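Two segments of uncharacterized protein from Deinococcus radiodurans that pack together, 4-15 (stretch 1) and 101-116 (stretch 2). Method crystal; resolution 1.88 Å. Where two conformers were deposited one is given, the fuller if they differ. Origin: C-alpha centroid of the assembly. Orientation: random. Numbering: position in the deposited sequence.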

# COMPACT_ATOMS: atom_id res chain seq x y z
N LEU A 4 18.30 -10.39 -4.76
CA LEU A 4 17.12 -10.28 -3.84
C LEU A 4 17.54 -10.36 -2.38
O LEU A 4 16.73 -10.61 -1.48
CB LEU A 4 16.08 -11.33 -4.19
CG LEU A 4 15.58 -11.15 -5.63
CD1 LEU A 4 14.57 -12.23 -5.99
CD2 LEU A 4 15.00 -9.76 -5.84
N SER A 5 18.83 -10.13 -2.16
CA SER A 5 19.39 -10.03 -0.81
C SER A 5 20.34 -8.85 -0.76
O SER A 5 20.92 -8.47 -1.79
CB SER A 5 20.13 -11.31 -0.42
OG SER A 5 19.23 -12.36 -0.11
N ALA A 6 20.49 -8.28 0.42
CA ALA A 6 21.44 -7.22 0.66
C ALA A 6 21.91 -7.40 2.10
O ALA A 6 21.15 -7.88 2.96
CB ALA A 6 20.80 -5.86 0.47
N GLU A 7 23.18 -7.07 2.34
CA GLU A 7 23.83 -7.23 3.65
C GLU A 7 24.58 -5.97 3.99
O GLU A 7 25.06 -5.29 3.12
CB GLU A 7 24.84 -8.40 3.59
CG GLU A 7 25.59 -8.68 4.90
CD GLU A 7 26.86 -7.81 5.13
OE1 GLU A 7 27.41 -7.25 4.15
OE2 GLU A 7 27.32 -7.75 6.28
N GLN A 8 24.68 -5.65 5.27
CA GLN A 8 25.49 -4.51 5.70
C GLN A 8 26.03 -4.78 7.10
O GLN A 8 25.33 -5.35 7.95
CB GLN A 8 24.68 -3.21 5.67
CG GLN A 8 25.45 -1.96 6.07
CD GLN A 8 26.63 -1.63 5.14
OE1 GLN A 8 27.72 -2.20 5.26
NE2 GLN A 8 26.43 -0.68 4.25
N SER A 9 27.30 -4.46 7.32
CA SER A 9 27.89 -4.59 8.63
C SER A 9 28.83 -3.43 8.90
O SER A 9 29.50 -2.92 7.99
CB SER A 9 28.59 -5.94 8.80
OG SER A 9 29.38 -6.26 7.68
N PHE A 10 28.86 -2.99 10.15
CA PHE A 10 29.65 -1.82 10.51
C PHE A 10 29.73 -1.65 12.00
O PHE A 10 28.96 -2.25 12.76
CB PHE A 10 29.03 -0.56 9.87
CG PHE A 10 27.60 -0.30 10.29
CD1 PHE A 10 26.55 -0.93 9.63
CD2 PHE A 10 27.32 0.56 11.34
CE1 PHE A 10 25.23 -0.71 10.01
CE2 PHE A 10 26.00 0.77 11.74
CZ PHE A 10 24.96 0.15 11.07
N THR A 11 30.66 -0.81 12.42
CA THR A 11 30.87 -0.50 13.83
C THR A 11 30.71 0.98 14.06
O THR A 11 30.97 1.76 13.18
CB THR A 11 32.26 -0.96 14.33
OG1 THR A 11 33.28 -0.45 13.46
CG2 THR A 11 32.34 -2.47 14.38
N LEU A 12 30.26 1.34 15.26
CA LEU A 12 30.09 2.75 15.69
C LEU A 12 30.28 2.81 17.17
O LEU A 12 29.86 1.90 17.89
CB LEU A 12 28.66 3.24 15.44
CG LEU A 12 28.14 3.44 14.04
CD1 LEU A 12 26.66 3.84 14.12
CD2 LEU A 12 28.97 4.51 13.31
N ARG A 13 30.86 3.89 17.66
CA ARG A 13 31.05 4.08 19.08
C ARG A 13 29.95 4.96 19.67
O ARG A 13 29.64 6.02 19.13
CB ARG A 13 32.42 4.70 19.37
CG ARG A 13 32.67 5.02 20.84
CD ARG A 13 34.12 4.83 21.20
NE ARG A 13 34.45 5.36 22.52
CZ ARG A 13 35.36 4.82 23.32
NH1 ARG A 13 35.96 3.70 22.96
NH2 ARG A 13 35.62 5.37 24.50
N HIS A 14 29.34 4.51 20.75
CA HIS A 14 28.36 5.33 21.43
C HIS A 14 29.16 6.26 22.35
O HIS A 14 29.92 5.79 23.16
CB HIS A 14 27.39 4.48 22.26
CG HIS A 14 26.18 5.23 22.74
ND1 HIS A 14 26.26 6.29 23.62
CD2 HIS A 14 24.87 5.07 22.46
CE1 HIS A 14 25.05 6.76 23.85
NE2 HIS A 14 24.19 6.03 23.16
N PRO A 15 29.00 7.58 22.20
CA PRO A 15 29.75 8.55 23.02
C PRO A 15 29.55 8.46 24.54
O PRO A 15 30.36 8.98 25.29
CB PRO A 15 29.23 9.92 22.52
CG PRO A 15 28.60 9.65 21.22
CD PRO A 15 28.10 8.25 21.25
N GLU A 101 32.75 -2.99 25.76
CA GLU A 101 33.42 -2.10 26.67
C GLU A 101 33.71 -0.78 25.98
O GLU A 101 34.17 -0.75 24.84
CB GLU A 101 34.75 -2.72 27.15
N GLY A 102 33.38 0.31 26.66
CA GLY A 102 33.67 1.64 26.16
C GLY A 102 32.61 2.19 25.24
O GLY A 102 32.74 3.32 24.75
N GLY A 103 31.58 1.39 24.98
CA GLY A 103 30.47 1.82 24.12
C GLY A 103 30.65 1.48 22.64
O GLY A 103 29.92 1.97 21.81
N GLU A 104 31.61 0.64 22.34
CA GLU A 104 31.84 0.19 20.97
C GLU A 104 30.67 -0.70 20.51
O GLU A 104 30.41 -1.73 21.12
CB GLU A 104 33.15 -0.59 20.90
CG GLU A 104 34.41 0.20 21.32
CD GLU A 104 34.76 1.33 20.36
OE1 GLU A 104 34.23 1.32 19.23
OE2 GLU A 104 35.57 2.21 20.72
N MSE A 105 29.98 -0.30 19.46
CA MSE A 105 28.86 -1.08 18.94
C MSE A 105 29.19 -1.71 17.59
O MSE A 105 29.90 -1.13 16.78
CB MSE A 105 27.61 -0.20 18.81
CG MSE A 105 27.14 0.39 20.14
SE MSE A 105 25.65 1.56 19.93
CE MSE A 105 26.39 2.94 18.76
N ALA A 106 28.67 -2.91 17.38
CA ALA A 106 28.80 -3.63 16.12
C ALA A 106 27.40 -3.94 15.63
O ALA A 106 26.54 -4.39 16.40
CB ALA A 106 29.60 -4.95 16.31
N PHE A 107 27.18 -3.70 14.34
CA PHE A 107 25.91 -3.98 13.71
C PHE A 107 26.11 -4.83 12.47
O PHE A 107 27.11 -4.70 11.77
CB PHE A 107 25.24 -2.67 13.28
CG PHE A 107 24.91 -1.76 14.42
CD1 PHE A 107 23.68 -1.85 15.05
CD2 PHE A 107 25.82 -0.80 14.86
CE1 PHE A 107 23.36 -1.01 16.13
CE2 PHE A 107 25.51 0.04 15.92
CZ PHE A 107 24.28 -0.06 16.55
N ALA A 108 25.15 -5.72 12.22
CA ALA A 108 25.04 -6.47 10.99
C ALA A 108 23.54 -6.54 10.64
O ALA A 108 22.71 -6.91 11.50
CB ALA A 108 25.61 -7.88 11.15
N PHE A 109 23.20 -6.17 9.42
CA PHE A 109 21.82 -6.26 8.92
C PHE A 109 21.75 -7.07 7.67
O PHE A 109 22.67 -7.01 6.84
CB PHE A 109 21.26 -4.88 8.65
CG PHE A 109 21.00 -4.09 9.88
CD1 PHE A 109 19.79 -4.20 10.55
CD2 PHE A 109 22.00 -3.29 10.42
CE1 PHE A 109 19.56 -3.51 11.71
CE2 PHE A 109 21.77 -2.58 11.59
CZ PHE A 109 20.54 -2.70 12.24
N GLN A 110 20.68 -7.84 7.52
CA GLN A 110 20.45 -8.63 6.29
C GLN A 110 19.01 -8.40 5.82
O GLN A 110 18.09 -8.28 6.64
CB GLN A 110 20.74 -10.13 6.49
CG GLN A 110 22.08 -10.46 7.17
CD GLN A 110 22.03 -10.33 8.69
OE1 GLN A 110 21.04 -10.67 9.32
NE2 GLN A 110 23.11 -9.85 9.28
N PHE A 111 18.84 -8.26 4.50
CA PHE A 111 17.54 -8.05 3.90
C PHE A 111 17.33 -9.05 2.81
O PHE A 111 18.25 -9.33 2.04
CB PHE A 111 17.45 -6.65 3.27
CG PHE A 111 17.63 -5.55 4.22
CD1 PHE A 111 18.91 -5.08 4.53
CD2 PHE A 111 16.53 -4.92 4.79
CE1 PHE A 111 19.08 -4.03 5.40
CE2 PHE A 111 16.70 -3.87 5.65
CZ PHE A 111 17.98 -3.42 5.96
N GLN A 112 16.12 -9.59 2.74
CA GLN A 112 15.75 -10.52 1.68
C GLN A 112 14.37 -10.11 1.15
O GLN A 112 13.44 -9.93 1.92
CB GLN A 112 15.74 -11.96 2.23
CG GLN A 112 15.21 -13.03 1.25
CD GLN A 112 16.25 -13.52 0.26
OE1 GLN A 112 17.43 -13.62 0.59
NE2 GLN A 112 15.81 -13.89 -0.93
N ALA A 113 14.26 -9.91 -0.15
CA ALA A 113 12.97 -9.59 -0.77
C ALA A 113 12.36 -10.91 -1.20
O ALA A 113 13.04 -11.74 -1.76
CB ALA A 113 13.14 -8.66 -1.96
N HIS A 114 11.09 -11.11 -0.84
CA HIS A 114 10.37 -12.32 -1.18
C HIS A 114 9.29 -11.98 -2.20
O HIS A 114 8.34 -11.30 -1.88
CB HIS A 114 9.74 -12.92 0.07
CG HIS A 114 10.73 -13.54 1.02
ND1 HIS A 114 11.08 -14.88 0.96
CD2 HIS A 114 11.43 -13.01 2.04
CE1 HIS A 114 11.96 -15.14 1.91
NE2 HIS A 114 12.20 -14.02 2.57
N LEU A 115 9.46 -12.44 -3.43
CA LEU A 115 8.53 -12.13 -4.50
C LEU A 115 7.38 -13.11 -4.58
O LEU A 115 7.52 -14.27 -4.22
CB LEU A 115 9.27 -12.08 -5.85
CG LEU A 115 10.39 -11.03 -5.90
CD1 LEU A 115 11.04 -10.98 -7.31
CD2 LEU A 115 9.87 -9.66 -5.50
N ALA A 116 6.24 -12.63 -5.05
CA ALA A 116 5.03 -13.44 -5.18
C ALA A 116 4.99 -14.09 -6.56
O ALA A 116 4.32 -15.09 -6.75
CB ALA A 116 3.78 -12.55 -4.97

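The least ordinary feature of this antiparallel strand pair is the F10 side chain, which rises from the sheet and folds across to the neighbouring strand. With chi1 in the p well, its ring lies over its cross-strand partner: F107 CB sits 3.8 Å from the centroid of the F10 ring, over its face, a CH-pi contact. The F10 and F107 rings run nearly parallel, at 20°, but are slid apart, so they barely overlap; the closest approach is F10 CE2 to F107 CD2, 3.5 Å. The same ring also reaches F109, where F10 CE1 meets the ring edge at CD2, 4.2 Å away.

Beneath this lies a regular ladder. A6, Q8, F10 and L12 face F111, F109, F107 and M105 as hydrogen-bonded pairs, each closed by two backbone bonds; for Q8, N to F109 O is 2.9 Å and O to F109 N is 2.7 Å. Their side chains share one face, mostly apolar, where the selenomethionine M105 brings CE to 4.0 Å from L12 CB and sets SE at the edge of the H14 ring.

The other face follows a different rule. S5, E7, S9, T11 and R13 oppose Q112, Q110, A108, A106 and E104 as non-hydrogen-bonded pairs, and its main cross-strand polar link is the salt bridge from R13 NH1 to E104 OE2, 2.7 Å. E104 OE2 lies at the edge of the guanidinium, near its plane, while G102 O lies over one face of that group. S5 OG and Q112 OE1, 2.3 Å apart in the conformers given, are too close for a hydrogen bond.

Past the strands, H14 N donates almost linearly to G103 O at 2.8 Å. Glycine is needed at G103: an ideal CB would clash with H14 O at 2.7 Å, and the backbone angles alone call for glycine.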